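Local coordinates for protein magnesium transporter, putative (Shewanella oneidensis MR-1, PDB 3KXR) that is a putative magnesium transporter, probably moving cations across the membrane, represented here by an intracellular piece that holds its pair of CBS domains, at residues Q63-S68 with R81-D86; C87-F92 with R146-P151. One frame throughout, in Å; residues are numbered along the deposited sequence.

Interaction 1 (Q63-S68 with R81-D86)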
ATOM      1  N   GLN A  63       6.758  -1.375  16.788  1.00 45.74           N
ATOM      2  CA  GLN A  63       5.765  -0.643  17.604  1.00 45.71           C
ATOM      3  C   GLN A  63       6.284  -0.279  18.971  1.00 44.51           C
ATOM      4  O   GLN A  63       6.543  -1.143  19.796  1.00 44.33           O
ATOM      5  CB  GLN A  63       4.496  -1.491  17.807  1.00 46.23           C
ATOM      6  CG  GLN A  63       3.416  -1.106  16.882  1.00 50.12           C
ATOM      7  CD  GLN A  63       2.315  -2.117  16.743  1.00 54.13           C
ATOM      8  OE1 GLN A  63       1.232  -1.943  17.308  1.00 56.56           O
ATOM      9  NE2 GLN A  63       2.552  -3.143  15.927  1.00 59.21           N
HETATM   10  N   MSE A  64       6.411   1.001  19.232  1.00 43.84           N
HETATM   11  CA  MSE A  64       6.962   1.420  20.484  1.00 44.16           C
HETATM   12  C   MSE A  64       6.727   2.886  20.737  1.00 43.05           C
HETATM   13  O   MSE A  64       6.451   3.653  19.852  1.00 42.77           O
HETATM   14  CB  MSE A  64       8.465   1.154  20.481  1.00 45.26           C
HETATM   15  CG  MSE A  64       9.182   1.910  19.392  1.00 48.47           C
HETATM   16 SE   MSE A  64      11.107   1.574  19.358  1.00 61.42          SE
HETATM   17  CE  MSE A  64      11.529   2.194  17.505  1.00 47.78           C
ATOM     18  N   LEU A  65       6.868   3.275  21.985  1.00 42.60           N
ATOM     19  CA  LEU A  65       6.890   4.676  22.348  1.00 41.54           C
ATOM     20  C   LEU A  65       8.351   5.208  22.232  1.00 40.57           C
ATOM     21  O   LEU A  65       9.240   4.813  22.969  1.00 39.84           O
ATOM     22  CB  LEU A  65       6.275   4.831  23.751  1.00 41.77           C
ATOM     23  CG  LEU A  65       4.764   5.160  23.859  1.00 42.60           C
ATOM     24  CD1 LEU A  65       3.865   4.406  22.922  1.00 37.26           C
ATOM     25  CD2 LEU A  65       4.308   5.033  25.306  1.00 42.30           C
ATOM     26  N   VAL A  66       8.592   6.083  21.261  1.00 40.10           N
ATOM     27  CA  VAL A  66       9.896   6.710  21.083  1.00 39.53           C
ATOM     28  C   VAL A  66       9.736   8.232  20.812  1.00 38.73           C
ATOM     29  O   VAL A  66       8.802   8.656  20.139  1.00 38.87           O
ATOM     30  CB  VAL A  66      10.684   6.011  19.934  1.00 39.98           C
ATOM     31  CG1 VAL A  66       9.797   5.889  18.703  1.00 38.99           C
ATOM     32  CG2 VAL A  66      11.961   6.752  19.629  1.00 39.30           C
ATOM     33  N   LEU A  67      10.632   9.047  21.365  1.00 37.37           N
ATOM     34  CA  LEU A  67      10.656  10.486  21.101  1.00 36.27           C
ATOM     35  C   LEU A  67      12.108  10.941  20.923  1.00 36.51           C
ATOM     36  O   LEU A  67      13.046  10.298  21.428  1.00 37.34           O
ATOM     37  CB  LEU A  67       9.988  11.249  22.262  1.00 35.83           C
ATOM     38  CG  LEU A  67       8.467  11.154  22.475  1.00 34.12           C
ATOM     39  CD1 LEU A  67       8.042  11.795  23.762  1.00 31.79           C
ATOM     40  CD2 LEU A  67       7.745  11.802  21.300  1.00 31.17           C
ATOM     41  N   SER A  68      12.311  12.038  20.217  1.00 36.19           N
ATOM     42  CA  SER A  68      13.660  12.548  20.014  1.00 36.99           C
ATOM     43  C   SER A  68      14.125  13.282  21.271  1.00 36.66           C
ATOM     44  O   SER A  68      13.361  13.527  22.201  1.00 36.12           O
ATOM     45  CB  SER A  68      13.731  13.521  18.833  1.00 36.76           C
ATOM     46  OG  SER A  68      13.108  14.765  19.183  1.00 38.83           O
ATOM     47  N   ARG A  81      -0.698   8.537  27.709  1.00 43.81           N
ATOM     48  CA  ARG A  81      -2.146   8.643  27.936  1.00 44.85           C
ATOM     49  C   ARG A  81      -2.947   8.402  26.637  1.00 45.48           C
ATOM     50  O   ARG A  81      -4.091   7.952  26.696  1.00 46.14           O
ATOM     51  CB  ARG A  81      -2.532   9.978  28.591  1.00 44.61           C
ATOM     52  CG  ARG A  81      -2.078  10.145  30.090  1.00 46.38           C
ATOM     53  CD  ARG A  81      -2.925   9.372  31.148  1.00 46.09           C
ATOM     54  N   ARG A  82      -2.353   8.656  25.475  1.00 45.84           N
ATOM     55  CA  ARG A  82      -3.107   8.614  24.220  1.00 46.25           C
ATOM     56  C   ARG A  82      -3.002   7.295  23.459  1.00 45.91           C
ATOM     57  O   ARG A  82      -3.703   7.088  22.519  1.00 45.66           O
ATOM     58  CB  ARG A  82      -2.613   9.723  23.307  1.00 46.68           C
ATOM     59  CG  ARG A  82      -1.273   9.371  22.618  1.00 50.04           C
ATOM     60  CD  ARG A  82      -0.588  10.567  21.966  1.00 52.50           C
ATOM     61  NE  ARG A  82      -1.437  11.255  20.980  1.00 54.18           N
ATOM     62  CZ  ARG A  82      -1.026  12.252  20.188  1.00 54.98           C
ATOM     63  NH1 ARG A  82       0.238  12.695  20.232  1.00 53.56           N
ATOM     64  NH2 ARG A  82      -1.891  12.815  19.350  1.00 55.80           N
ATOM     65  N   ILE A  83      -2.076   6.437  23.837  1.00 46.49           N
ATOM     66  CA  ILE A  83      -1.794   5.202  23.111  1.00 46.72           C
ATOM     67  C   ILE A  83      -1.945   4.052  24.054  1.00 46.42           C
ATOM     68  O   ILE A  83      -1.479   4.121  25.188  1.00 46.61           O
ATOM     69  CB  ILE A  83      -0.328   5.163  22.613  1.00 46.69           C
ATOM     70  CG1 ILE A  83      -0.159   6.035  21.378  1.00 47.90           C
ATOM     71  CG2 ILE A  83       0.052   3.807  22.243  1.00 47.95           C
ATOM     72  CD1 ILE A  83      -1.373   6.013  20.416  1.00 47.93           C
ATOM     73  N   GLU A  84      -2.599   3.003  23.583  1.00 46.25           N
ATOM     74  CA  GLU A  84      -2.690   1.766  24.312  1.00 46.19           C
ATOM     75  C   GLU A  84      -1.771   0.792  23.596  1.00 45.45           C
ATOM     76  O   GLU A  84      -1.866   0.601  22.404  1.00 45.59           O
ATOM     77  CB  GLU A  84      -4.119   1.282  24.309  1.00 46.87           C
ATOM     78  CG  GLU A  84      -4.573   0.690  25.631  1.00 49.15           C
ATOM     79  CD  GLU A  84      -6.019   0.320  25.587  1.00 51.95           C
ATOM     80  OE1 GLU A  84      -6.670   0.537  24.530  1.00 51.49           O
ATOM     81  OE2 GLU A  84      -6.517  -0.186  26.616  1.00 57.71           O
ATOM     82  N   LEU A  85      -0.836   0.212  24.321  1.00 44.61           N
ATOM     83  CA  LEU A  85       0.129  -0.682  23.733  1.00 43.54           C
ATOM     84  C   LEU A  85       0.448  -1.812  24.700  1.00 42.81           C
ATOM     85  O   LEU A  85       0.586  -1.593  25.908  1.00 42.05           O
ATOM     86  CB  LEU A  85       1.377   0.099  23.468  1.00 44.19           C
ATOM     87  CG  LEU A  85       2.230  -0.367  22.333  1.00 44.74           C
ATOM     88  CD1 LEU A  85       1.431  -0.137  21.080  1.00 46.60           C
ATOM     89  CD2 LEU A  85       3.514   0.478  22.373  1.00 45.45           C
ATOM     90  N   ASP A  86       0.536  -3.023  24.170  1.00 42.06           N
ATOM     91  CA  ASP A  86       0.859  -4.185  24.968  1.00 42.16           C
ATOM     92  C   ASP A  86       2.235  -4.044  25.642  1.00 42.03           C
ATOM     93  O   ASP A  86       3.204  -3.590  25.022  1.00 42.43           O
ATOM     94  CB  ASP A  86       0.832  -5.431  24.075  1.00 42.35           C
ATOM     95  CG  ASP A  86       0.857  -6.717  24.858  1.00 42.92           C
ATOM     96  OD1 ASP A  86       0.183  -6.810  25.902  1.00 46.01           O
ATOM     97  OD2 ASP A  86       1.546  -7.655  24.424  1.00 44.87           O
TER

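Interaction 2 (C87-F92 with R146-P151)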
ATOM      1  N   CYS A  87       2.313  -4.427  26.909  1.00 41.41           N
ATOM      2  CA  CYS A  87       3.576  -4.478  27.629  1.00 41.43           C
ATOM      3  C   CYS A  87       4.356  -3.224  27.515  1.00 41.78           C
ATOM      4  O   CYS A  87       5.512  -3.245  27.119  1.00 40.84           O
ATOM      5  CB  CYS A  87       4.465  -5.576  27.085  1.00 41.95           C
ATOM      6  SG  CYS A  87       4.026  -7.117  27.718  1.00 41.44           S
ATOM      7  N   ASN A  88       3.731  -2.124  27.878  1.00 42.18           N
ATOM      8  CA  ASN A  88       4.348  -0.866  27.674  1.00 42.33           C
ATOM      9  C   ASN A  88       4.295  -0.077  28.927  1.00 42.28           C
ATOM     10  O   ASN A  88       3.224   0.234  29.409  1.00 42.31           O
ATOM     11  CB  ASN A  88       3.629  -0.115  26.587  1.00 42.87           C
ATOM     12  CG  ASN A  88       4.196   1.272  26.377  1.00 45.35           C
ATOM     13  OD1 ASN A  88       3.439   2.243  26.370  1.00 47.97           O
ATOM     14  ND2 ASN A  88       5.533   1.375  26.209  1.00 43.03           N
ATOM     15  N   ASP A  89       5.452   0.235  29.482  1.00 42.35           N
ATOM     16  CA  ASP A  89       5.496   1.295  30.469  1.00 43.08           C
ATOM     17  C   ASP A  89       6.791   2.090  30.453  1.00 41.49           C
ATOM     18  O   ASP A  89       7.131   2.727  31.435  1.00 41.04           O
ATOM     19  CB  ASP A  89       5.207   0.732  31.855  1.00 43.95           C
ATOM     20  CG  ASP A  89       6.372  -0.004  32.405  1.00 48.97           C
ATOM     21  OD1 ASP A  89       7.327  -0.281  31.615  1.00 54.39           O
ATOM     22  OD2 ASP A  89       6.346  -0.266  33.630  1.00 55.44           O
ATOM     23  N   ASN A  90       7.482   2.066  29.315  1.00 40.80           N
ATOM     24  CA  ASN A  90       8.696   2.824  29.115  1.00 40.26           C
ATOM     25  C   ASN A  90       8.625   3.520  27.784  1.00 39.83           C
ATOM     26  O   ASN A  90       7.873   3.140  26.896  1.00 39.54           O
ATOM     27  CB  ASN A  90       9.926   1.912  29.167  1.00 40.16           C
ATOM     28  CG  ASN A  90      10.246   1.474  30.549  1.00 41.06           C
ATOM     29  OD1 ASN A  90       9.848   2.114  31.510  1.00 46.56           O
ATOM     30  ND2 ASN A  90      10.959   0.381  30.679  1.00 43.42           N
ATOM     31  N   LEU A  91       9.455   4.535  27.642  1.00 39.48           N
ATOM     32  CA  LEU A  91       9.510   5.288  26.401  1.00 38.96           C
ATOM     33  C   LEU A  91      10.981   5.565  26.072  1.00 37.87           C
ATOM     34  O   LEU A  91      11.790   5.833  26.967  1.00 38.04           O
ATOM     35  CB  LEU A  91       8.669   6.539  26.582  1.00 39.13           C
ATOM     36  CG  LEU A  91       8.472   7.567  25.491  1.00 39.21           C
ATOM     37  CD1 LEU A  91       7.161   8.316  25.746  1.00 37.97           C
ATOM     38  CD2 LEU A  91       9.657   8.491  25.558  1.00 40.68           C
ATOM     39  N   PHE A  92      11.330   5.434  24.805  1.00 35.97           N
ATOM     40  CA  PHE A  92      12.720   5.452  24.406  1.00 35.82           C
ATOM     41  C   PHE A  92      13.088   6.766  23.762  1.00 35.52           C
ATOM     42  O   PHE A  92      12.303   7.310  22.993  1.00 36.47           O
ATOM     43  CB  PHE A  92      12.979   4.277  23.462  1.00 35.58           C
ATOM     44  CG  PHE A  92      12.562   2.977  24.051  1.00 35.69           C
ATOM     45  CD1 PHE A  92      12.982   2.616  25.325  1.00 35.55           C
ATOM     46  CD2 PHE A  92      11.694   2.132  23.381  1.00 38.54           C
ATOM     47  CE1 PHE A  92      12.567   1.416  25.896  1.00 35.94           C
ATOM     48  CE2 PHE A  92      11.276   0.918  23.957  1.00 37.40           C
ATOM     49  CZ  PHE A  92      11.712   0.575  25.215  1.00 35.35           C
ATOM     50  N   ARG A 146      13.106  -5.799  36.051  1.00 46.10           N
ATOM     51  CA  ARG A 146      11.851  -5.207  36.499  1.00 45.99           C
ATOM     52  C   ARG A 146      11.119  -4.579  35.310  1.00 44.17           C
ATOM     53  O   ARG A 146      10.133  -3.892  35.472  1.00 43.80           O
ATOM     54  CB  ARG A 146      12.082  -4.278  37.686  1.00 46.38           C
ATOM     55  CG  ARG A 146      13.336  -3.413  37.618  1.00 50.67           C
ATOM     56  CD  ARG A 146      13.078  -2.132  36.814  1.00 55.44           C
ATOM     57  NE  ARG A 146      12.016  -1.291  37.400  1.00 57.61           N
ATOM     58  CZ  ARG A 146      12.205  -0.254  38.225  1.00 59.82           C
ATOM     59  NH1 ARG A 146      11.148   0.425  38.674  1.00 60.14           N
ATOM     60  NH2 ARG A 146      13.431   0.120  38.611  1.00 60.25           N
ATOM     61  N   GLU A 147      11.577  -4.911  34.110  1.00 42.98           N
ATOM     62  CA  GLU A 147      11.012  -4.390  32.859  1.00 42.43           C
ATOM     63  C   GLU A 147       9.991  -5.323  32.225  1.00 41.13           C
ATOM     64  O   GLU A 147      10.070  -6.549  32.364  1.00 40.07           O
ATOM     65  CB  GLU A 147      12.109  -4.202  31.814  1.00 43.13           C
ATOM     66  CG  GLU A 147      13.436  -3.594  32.284  1.00 45.49           C
ATOM     67  CD  GLU A 147      13.293  -2.204  32.859  1.00 48.32           C
ATOM     68  OE1 GLU A 147      12.222  -1.563  32.680  1.00 53.61           O
ATOM     69  OE2 GLU A 147      14.250  -1.754  33.519  1.00 49.19           O
ATOM     70  N   ILE A 148       9.050  -4.743  31.499  1.00 39.80           N
ATOM     71  CA  ILE A 148       8.139  -5.541  30.702  1.00 39.28           C
ATOM     72  C   ILE A 148       8.426  -5.385  29.197  1.00 38.95           C
ATOM     73  O   ILE A 148       7.733  -5.964  28.345  1.00 38.71           O
ATOM     74  CB  ILE A 148       6.644  -5.265  31.081  1.00 39.19           C
ATOM     75  CG1 ILE A 148       6.224  -3.805  30.845  1.00 39.22           C
ATOM     76  CG2 ILE A 148       6.413  -5.643  32.537  1.00 37.86           C
ATOM     77  CD1 ILE A 148       4.631  -3.517  31.034  1.00 35.12           C
ATOM     78  N   GLU A 149       9.473  -4.639  28.870  1.00 38.09           N
ATOM     79  CA  GLU A 149       9.904  -4.532  27.493  1.00 38.10           C
ATOM     80  C   GLU A 149      11.319  -4.056  27.510  1.00 37.68           C
ATOM     81  O   GLU A 149      11.726  -3.350  28.436  1.00 37.37           O
ATOM     82  CB  GLU A 149       9.044  -3.503  26.754  1.00 38.68           C
ATOM     83  CG  GLU A 149       9.146  -2.092  27.358  1.00 40.59           C
ATOM     84  CD  GLU A 149       8.148  -1.068  26.803  1.00 43.68           C
ATOM     85  OE1 GLU A 149       7.993  -0.963  25.560  1.00 44.28           O
ATOM     86  OE2 GLU A 149       7.558  -0.334  27.630  1.00 45.06           O
ATOM     87  N   LEU A 150      12.065  -4.383  26.473  1.00 37.20           N
ATOM     88  CA  LEU A 150      13.380  -3.784  26.319  1.00 37.34           C
ATOM     89  C   LEU A 150      13.571  -3.279  24.894  1.00 37.09           C
ATOM     90  O   LEU A 150      13.105  -3.910  23.946  1.00 37.11           O
ATOM     91  CB  LEU A 150      14.475  -4.798  26.629  1.00 37.35           C
ATOM     92  CG  LEU A 150      14.772  -5.156  28.092  1.00 38.12           C
ATOM     93  CD1 LEU A 150      15.852  -6.262  28.162  1.00 36.77           C
ATOM     94  CD2 LEU A 150      15.200  -3.905  28.870  1.00 37.05           C
ATOM     95  N   PRO A 151      14.280  -2.163  24.739  1.00 36.85           N
ATOM     96  CA  PRO A 151      14.644  -1.692  23.418  1.00 37.28           C
ATOM     97  C   PRO A 151      15.716  -2.563  22.785  1.00 37.76           C
ATOM     98  O   PRO A 151      16.602  -3.101  23.489  1.00 38.70           O
ATOM     99  CB  PRO A 151      15.205  -0.293  23.691  1.00 36.96           C
ATOM    100  CG  PRO A 151      15.740  -0.389  25.034  1.00 36.96           C
ATOM    101  CD  PRO A 151      14.925  -1.364  25.787  1.00 36.89           C
TER
HETATM  102  O   HOH W   1       9.417  -1.927  31.167  1.00 38.25           O
HETATM  103  O   HOH W   2       7.784   1.736  24.362  1.00 38.57           O
HETATM  104  O   HOH W   3      12.670  -0.781  28.809  1.00 45.92           O

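Interaction 1 (Q63-S68 with R81-D86)
Leu85 meets Met64 and Leu65 with one methyl and Gln63 with the other. Its CB is directed at 63-68. CG stands anti to the backbone N (chi1 -152°), and the chain forks there into two methyls that reach different partners. Leu85 CD2 lies 4.0 Å from the backbone carbon Met64 CA. The same CD2 lies 4.0 Å from Leu65 CD1. The other branch, Leu85 CD1, has Gln63 OE1 as its nearest partner across the contact, at 4.2 Å. This is a loose touch of an oxygen on a methyl; the polar partner of Gln63 OE1 is Leu9 N of the second subunit, which is hydrogen-bonded to it. The Gln63 side chain crosses Leu85 at a slant.

Both segments belong to the first CBS domain, in its beta-alpha-beta unit. Residues 63-68 lead into strand 66-68. Residues 81-86 carry the chain from the end of helix 73-82 toward strand 90-94. Ile83 is the first residue to leave the helical backbone, and it brings the chain to Leu65. Ile83 CG2, the branch anti to the backbone N, touches Leu65 CD1 at 3.9 Å, and the two side chains slide past each other in opposite directions. No hydrogen bond crosses between the segments. The Leu65 side chain also packs on Phe79 and Phe80 of helix 73-82. Leu85 also rests on Arg162 of strand 159-164, and Ile83 packs on Leu9 of the second subunit.

Interaction 2 (C87-F92 with R146-P151)
Phe92 turns one ring face to Pro151, whose CB lies 3.8 Å from the ring centroid and 10° off its normal. This is a CH-pi contact. Pro151 CD also reaches the ring, at 3.6 Å from Phe92 CE1. Water 3 sits at the ring edge, in plane. It accepts from Asn90 ND2 and donates to Glu149 O.

The Glu149 carboxylate plane is turned 84° from the amide of Asn88. Glu149 CG lies between the backbone N and the carbonyl carbon (chi1 61°), and the chain runs out extended to residues 88-90, where the loop enters strand 90-94. There Glu149 OE2 accepts three hydrogen bonds. Asp89 N and Asn90 N each donate at 2.9 Å to Glu149 OE2, both nearly along its C-O axis. Asn88 ND2 donates to Glu149 OE2 at 3.0 Å, on the syn lone pair of that oxygen, which is tilted out of the amide plane.

Asn90 ND2 donates to Glu147 OE1 at 3.1 Å, from above the carboxylate plane. Glu147 OE1 also has a salt bridge to Arg105. Water 1 joins Asp89 OD1, Glu147 OE1 and Ile148 N. Beside this polar group, Ile148 CD1 packs 3.6 Å from Asn88 N.

The axes of the short segments 90-92 and 149-151 run nearly parallel and approach to 8.6 Å, each in the sheet of its own CBS domain. The contact therefore joins the two CBS domains of the pair. Asp89 OD1 lies 4.0 Å from Glu149 OE2, so two acids are close. The three N-H donors on OE2, and the salt bridge from Arg162 to Glu149 OE1, would be expected to stabilise the buried Glu149 carboxylate as an anion.

Both interactions are largely buried, and their centres lie about 10 Å apart. They share a sheet: strands 66-68 and 90-94 are neighbours in it, with probable backbone hydrogen bonds from Phe92 N to Leu65 O and from Leu67 N to Phe92 O. Interaction 1 stays within one CBS domain, is small and apolar, and lies where the second subunit also packs. Interaction 2 spans the two CBS domains. It buries more surface and combines polar bonds and waters with ring packing, and no other chain touches its segments. Residues 81-86 run straight on into 87-92. Arg162 of the second CBS domain lies at both contacts, and its NH2 is hydrogen-bonded to Asp86 O where they join.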